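HTPA Reductase (PDB 5U5N) probably catalyses the NAD(P)H-dependent reduction of 4-hydroxy-tetrahydrodipicolinate to tetrahydrodipicolinate, the last of four steps from aspartate to that product in lysine biosynthesis. Local coordinates at residues Y154-T159 against Y220-P225; G171-V176 against A216-K221. All coordinates share one frame; numbering follows the deposited sequence.

Interaction 1. Residues Y154-T159 against Y220-P225; sequences YTLQVT and YKIISP
Thr155 and Gln157 face Ile223 and Lys221 as the hydrogen-bonded pairs of an antiparallel ladder, the two strand axes running 4.8 Å apart at 166°. Each pair closes a ring of two backbone bonds: Thr155 N gives to Ile223 O at 2.7 Å, and Thr155 O accepts from Ile223 N, while Gln157 N gives to Lys221 O and Lys221 N reaches Gln157 O at 2.8 Å, the last nearly straight at 176°. Between these rings the alpha carbons add weaker CH···O contacts, Ile222 CA to Thr155 O at 3.2 Å and Leu156 CA to Lys221 O.

Beyond the last bridge, an aromatic ring closes over the backbone. The Tyr154 ring lies across Ser224, whose CA sits 3.5 Å from the ring centroid, almost on the ring normal, as a CH-pi contact. CG beside the backbone N (chi1 -81°) starts the ring in that direction; Ile222 CG2 packs near Tyr154 CD2, and Pro225 CD meets Tyr154 CD1 at 3.9 Å.

Apolar packing occupies one face, where Leu156 CD1 touches Ile222 CG1, and Val158 CG1 lies 3.8 Å from Tyr220 CD2. On the other, the polar Gln157 NE2 makes van der Waals contact with Ile223 CD1 at 3.4 Å and with CB and CD of Lys221.

Helix 171-182 covers the face of Leu156, Val158, Tyr220 and Ile222, through Val176, Ile177 and Leu180. Strand 229-238 continues the sheet beyond 220-223, strand 193-195 beyond 155-159, and Tyr154 also packs on Gln132 of the second subunit.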
loop_
_atom_site.group_PDB
_atom_site.type_symbol
_atom_site.label_atom_id
_atom_site.label_comp_id
_atom_site.label_asym_id
_atom_site.label_seq_id
_atom_site.Cartn_x
_atom_site.Cartn_y
_atom_site.Cartn_z
ATOM N N TYR A 154 -14.548 -10.284 -3.068
ATOM C CA TYR A 154 -14.697 -8.866 -3.421
ATOM C C TYR A 154 -14.750 -8.722 -4.927
ATOM O O TYR A 154 -14.339 -9.626 -5.639
ATOM C CB TYR A 154 -13.553 -8.017 -2.857
ATOM C CG TYR A 154 -13.711 -7.645 -1.394
ATOM C CD1 TYR A 154 -13.980 -8.609 -0.416
ATOM C CD2 TYR A 154 -13.583 -6.311 -0.976
ATOM C CE1 TYR A 154 -14.128 -8.244 0.946
ATOM C CE2 TYR A 154 -13.729 -5.951 0.358
ATOM C CZ TYR A 154 -13.996 -6.921 1.317
ATOM O OH TYR A 154 -14.146 -6.551 2.650
ATOM N N THR A 155 -15.289 -7.596 -5.388
ATOM C CA THR A 155 -15.318 -7.233 -6.788
ATOM C C THR A 155 -14.229 -6.195 -7.061
ATOM O O THR A 155 -14.007 -5.295 -6.233
ATOM C CB THR A 155 -16.691 -6.645 -7.171
ATOM O OG1 THR A 155 -17.651 -7.679 -7.126
ATOM C CG2 THR A 155 -16.703 -6.121 -8.628
ATOM N N LEU A 156 -13.599 -6.304 -8.233
ATOM C CA LEU A 156 -12.584 -5.368 -8.690
ATOM C C LEU A 156 -13.022 -4.650 -9.961
ATOM O O LEU A 156 -13.455 -5.290 -10.939
ATOM C CB LEU A 156 -11.265 -6.102 -8.976
ATOM C CG LEU A 156 -10.093 -5.286 -9.539
ATOM C CD1 LEU A 156 -9.690 -4.168 -8.578
ATOM C CD2 LEU A 156 -8.921 -6.199 -9.831
ATOM N N GLN A 157 -12.873 -3.320 -9.959
ATOM C CA GLN A 157 -12.911 -2.526 -11.183
ATOM C C GLN A 157 -11.599 -1.782 -11.270
ATOM O O GLN A 157 -11.068 -1.295 -10.255
ATOM C CB GLN A 157 -14.011 -1.494 -11.166
ATOM C CG GLN A 157 -15.417 -2.035 -11.024
ATOM C CD GLN A 157 -16.318 -1.026 -10.340
ATOM O OE1 GLN A 157 -17.181 -0.441 -10.975
ATOM N NE2 GLN A 157 -16.064 -0.763 -9.058
ATOM N N VAL A 158 -11.078 -1.666 -12.481
ATOM C CA VAL A 158 -9.848 -0.955 -12.739
ATOM C C VAL A 158 -10.106 -0.023 -13.906
ATOM O O VAL A 158 -10.631 -0.423 -14.926
ATOM C CB VAL A 158 -8.691 -1.898 -13.067
ATOM C CG1 VAL A 158 -7.427 -1.101 -13.283
ATOM C CG2 VAL A 158 -8.492 -2.920 -11.958
ATOM N N THR A 159 -9.796 1.246 -13.680
ATOM C CA THR A 159 -9.926 2.282 -14.672
ATOM C C THR A 159 -8.557 2.953 -14.818
ATOM O O THR A 159 -7.793 3.088 -13.835
ATOM C CB THR A 159 -11.001 3.307 -14.260
ATOM O OG1 THR A 159 -12.236 2.650 -13.996
ATOM C CG2 THR A 159 -11.286 4.277 -15.385
ATOM N N TYR A 220 -8.096 1.870 -8.973
ATOM C CA TYR A 220 -8.455 0.504 -8.633
ATOM C C TYR A 220 -9.532 0.569 -7.533
ATOM O O TYR A 220 -9.307 1.203 -6.477
ATOM C CB TYR A 220 -7.240 -0.263 -8.115
ATOM C CG TYR A 220 -5.988 -0.123 -8.951
ATOM C CD1 TYR A 220 -5.143 0.970 -8.815
ATOM C CD2 TYR A 220 -5.646 -1.095 -9.899
ATOM C CE1 TYR A 220 -3.998 1.097 -9.599
ATOM C CE2 TYR A 220 -4.499 -0.967 -10.691
ATOM C CZ TYR A 220 -3.692 0.125 -10.526
ATOM O OH TYR A 220 -2.576 0.249 -11.293
ATOM N N LYS A 221 -10.698 -0.024 -7.790
ATOM C CA LYS A 221 -11.757 -0.070 -6.784
ATOM C C LYS A 221 -12.075 -1.506 -6.419
ATOM O O LYS A 221 -12.262 -2.344 -7.291
ATOM C CB LYS A 221 -13.030 0.576 -7.269
ATOM C CG LYS A 221 -12.828 1.845 -8.039
ATOM C CD LYS A 221 -14.186 2.456 -8.335
ATOM C CE LYS A 221 -14.097 3.674 -9.252
ATOM N NZ LYS A 221 -15.183 4.645 -8.849
ATOM N N ILE A 222 -12.164 -1.757 -5.119
ATOM C CA ILE A 222 -12.359 -3.087 -4.573
ATOM C C ILE A 222 -13.541 -3.017 -3.593
ATOM O O ILE A 222 -13.477 -2.278 -2.593
ATOM C CB ILE A 222 -11.094 -3.594 -3.849
ATOM C CG1 ILE A 222 -9.806 -3.277 -4.620
ATOM C CG2 ILE A 222 -11.166 -5.093 -3.659
ATOM C CD1 ILE A 222 -8.534 -3.683 -3.890
ATOM N N ILE A 223 -14.606 -3.776 -3.885
ATOM C CA ILE A 223 -15.868 -3.681 -3.172
ATOM C C ILE A 223 -16.296 -5.057 -2.631
ATOM O O ILE A 223 -16.225 -6.052 -3.340
ATOM C CB ILE A 223 -16.979 -3.131 -4.093
ATOM C CG1 ILE A 223 -16.596 -1.775 -4.668
ATOM C CG2 ILE A 223 -18.308 -2.986 -3.329
ATOM C CD1 ILE A 223 -17.328 -1.459 -5.967
ATOM N N SER A 224 -16.750 -5.093 -1.374
ATOM C CA SER A 224 -17.184 -6.351 -0.737
ATOM C C SER A 224 -18.462 -6.919 -1.373
ATOM O O SER A 224 -19.223 -6.160 -1.970
ATOM C CB SER A 224 -17.452 -6.128 0.746
ATOM O OG SER A 224 -18.474 -5.153 0.894
ATOM N N PRO A 225 -18.727 -8.244 -1.213
ATOM C CA PRO A 225 -19.958 -8.860 -1.729
ATOM C C PRO A 225 -21.236 -8.145 -1.361
ATOM O O PRO A 225 -22.156 -8.106 -2.153
ATOM C CB PRO A 225 -19.968 -10.238 -1.065
ATOM C CG PRO A 225 -18.535 -10.576 -0.941
ATOM C CD PRO A 225 -17.839 -9.275 -0.635
#

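Interaction 2. Residues G171-V176 against A216-K221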
loop_
_atom_site.group_PDB
_atom_site.type_symbol
_atom_site.label_atom_id
_atom_site.label_comp_id
_atom_site.label_asym_id
_atom_site.label_seq_id
_atom_site.Cartn_x
_atom_site.Cartn_y
_atom_site.Cartn_z
ATOM N N GLY A 171 1.602 -1.459 -18.296
ATOM C CA GLY A 171 2.377 -2.496 -17.598
ATOM C C GLY A 171 2.264 -2.421 -16.068
ATOM O O GLY A 171 2.322 -3.446 -15.380
ATOM N N THR A 172 2.127 -1.188 -15.570
ATOM C CA THR A 172 1.895 -0.912 -14.163
ATOM C C THR A 172 0.520 -1.473 -13.724
ATOM O O THR A 172 0.449 -2.180 -12.743
ATOM C CB THR A 172 1.994 0.610 -13.882
ATOM O OG1 THR A 172 3.311 1.075 -14.171
ATOM C CG2 THR A 172 1.680 0.916 -12.456
ATOM N N ALA A 173 -0.545 -1.163 -14.460
ATOM C CA ALA A 173 -1.878 -1.711 -14.194
ATOM C C ALA A 173 -1.872 -3.225 -14.204
ATOM O O ALA A 173 -2.409 -3.851 -13.283
ATOM C CB ALA A 173 -2.925 -1.177 -15.171
ATOM N N LEU A 174 -1.208 -3.825 -15.180
ATOM C CA LEU A 174 -1.172 -5.282 -15.263
ATOM C C LEU A 174 -0.462 -5.898 -14.089
ATOM O O LEU A 174 -0.857 -6.962 -13.629
ATOM C CB LEU A 174 -0.474 -5.764 -16.541
ATOM C CG LEU A 174 -1.119 -5.468 -17.890
ATOM C CD1 LEU A 174 -0.207 -6.011 -18.972
ATOM C CD2 LEU A 174 -2.500 -6.103 -17.944
ATOM N N ALA A 175 0.623 -5.274 -13.651
ATOM C CA ALA A 175 1.370 -5.803 -12.513
ATOM C C ALA A 175 0.540 -5.685 -11.212
ATOM O O ALA A 175 0.545 -6.591 -10.374
ATOM C CB ALA A 175 2.704 -5.096 -12.366
ATOM N N VAL A 176 -0.190 -4.595 -11.062
ATOM C CA VAL A 176 -1.035 -4.428 -9.875
ATOM C C VAL A 176 -2.202 -5.441 -9.921
ATOM O O VAL A 176 -2.453 -6.124 -8.921
ATOM C CB VAL A 176 -1.511 -2.967 -9.701
ATOM C CG1 VAL A 176 -2.559 -2.851 -8.582
ATOM C CG2 VAL A 176 -0.325 -2.057 -9.415
ATOM N N ALA A 216 -0.681 9.540 -16.957
ATOM C CA ALA A 216 -0.965 8.151 -16.601
ATOM C C ALA A 216 -1.724 8.075 -15.264
ATOM O O ALA A 216 -1.132 8.139 -14.161
ATOM C CB ALA A 216 0.304 7.327 -16.570
ATOM N N PHE A 217 -3.049 8.005 -15.382
ATOM C CA PHE A 217 -3.963 8.001 -14.245
ATOM C C PHE A 217 -4.522 6.605 -14.145
ATOM O O PHE A 217 -5.037 6.065 -15.148
ATOM C CB PHE A 217 -5.105 8.998 -14.458
ATOM C CG PHE A 217 -4.751 10.456 -14.141
ATOM C CD1 PHE A 217 -3.502 11.020 -14.500
ATOM C CD2 PHE A 217 -5.700 11.299 -13.557
ATOM C CE1 PHE A 217 -3.216 12.351 -14.232
ATOM C CE2 PHE A 217 -5.411 12.621 -13.289
ATOM C CZ PHE A 217 -4.169 13.149 -13.626
ATOM N N HIS A 218 -4.398 6.009 -12.957
ATOM C CA HIS A 218 -4.955 4.702 -12.631
ATOM C C HIS A 218 -5.861 4.781 -11.368
ATOM O O HIS A 218 -5.543 5.497 -10.424
ATOM C CB HIS A 218 -3.828 3.727 -12.317
ATOM C CG HIS A 218 -2.787 3.617 -13.386
ATOM N ND1 HIS A 218 -1.809 4.563 -13.562
ATOM C CD2 HIS A 218 -2.574 2.669 -14.328
ATOM C CE1 HIS A 218 -1.040 4.206 -14.577
ATOM N NE2 HIS A 218 -1.485 3.059 -15.061
ATOM N N THR A 219 -6.962 4.038 -11.402
ATOM C CA THR A 219 -7.921 3.900 -10.310
ATOM C C THR A 219 -8.274 2.418 -10.172
ATOM O O THR A 219 -8.706 1.786 -11.153
ATOM C CB THR A 219 -9.225 4.667 -10.602
ATOM O OG1 THR A 219 -8.949 6.063 -10.742
ATOM C CG2 THR A 219 -10.238 4.497 -9.455
ATOM N N TYR A 220 -8.096 1.870 -8.973
ATOM C CA TYR A 220 -8.455 0.504 -8.633
ATOM C C TYR A 220 -9.532 0.569 -7.533
ATOM O O TYR A 220 -9.307 1.203 -6.477
ATOM C CB TYR A 220 -7.240 -0.263 -8.115
ATOM C CG TYR A 220 -5.988 -0.123 -8.951
ATOM C CD1 TYR A 220 -5.143 0.970 -8.815
ATOM C CD2 TYR A 220 -5.646 -1.095 -9.899
ATOM C CE1 TYR A 220 -3.998 1.097 -9.599
ATOM C CE2 TYR A 220 -4.499 -0.967 -10.691
ATOM C CZ TYR A 220 -3.692 0.125 -10.526
ATOM O OH TYR A 220 -2.576 0.249 -11.293
ATOM N N LYS A 221 -10.698 -0.024 -7.790
ATOM C CA LYS A 221 -11.757 -0.070 -6.784
ATOM C C LYS A 221 -12.075 -1.506 -6.419
ATOM O O LYS A 221 -12.262 -2.344 -7.291
ATOM C CB LYS A 221 -13.030 0.576 -7.269
ATOM C CG LYS A 221 -12.828 1.845 -8.039
ATOM C CD LYS A 221 -14.186 2.456 -8.335
ATOM C CE LYS A 221 -14.097 3.674 -9.252
ATOM N NZ LYS A 221 -15.183 4.645 -8.849
#
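A helix laid over a beta sheet is the element at work here: helix 171-176 rides on strand 216-221 with axes 10.0 Å apart and only 18° from parallel. Val176 and Tyr220 make the closest meeting. Val176 CG1, anti to the backbone N (chi1 171°), stands over one face of the phenol ring, 3.8 Å from its centroid and displaced toward the rim, where Tyr220 CE2 is 3.4 Å away. This is a CH-pi contact. The other methyl, CG2, lies near Tyr220 OH, and Ala173 CA comes within 3.6 Å of the same oxygen, which is hydrogen-bonded to His235 NE2 on strand 229-238.

His218, two residues earlier on the same face of the strand, meets the helix by its edge: Ala173 CB is 4.0 Å from His218 CD2, near the ring plane. His218 NE2 is hydrogen-bonded to Ser170 OG, which also accepts a hydrogen bond from Ala173 N, so one hydroxyl ties the imidazole to the start of the helix. The His235 ring stacks on His218.

The side chain of Thr172 lies about 8 Å from the bound NAD, which places this end near the cofactor. Such packing of helix on sheet is characteristic of the alpha/beta C-terminal domain of the DapB reductases.

Interactions 1 and 2 have centres 13 Å apart and share Tyr220 and Lys221 on strand 215-223. Along the chain, strand 155-162 comes first, helix 171-182 follows, and strand 215-223 returns to meet both. Interaction 1 is therefore a lateral join within the four-stranded mixed sheet, whereas interaction 2 stacks a helix on one face of that sheet. A probable backbone hydrogen bond from Thr219 N to Thr159 O, 2.7 Å long, carries the ladder on from one contact toward the other. Both belong to the C-terminal family region; the shared strand couples the sheet to a helix whose start lies near the bound NAD, while 154-159 with 220-225 lies away from the annotated sites.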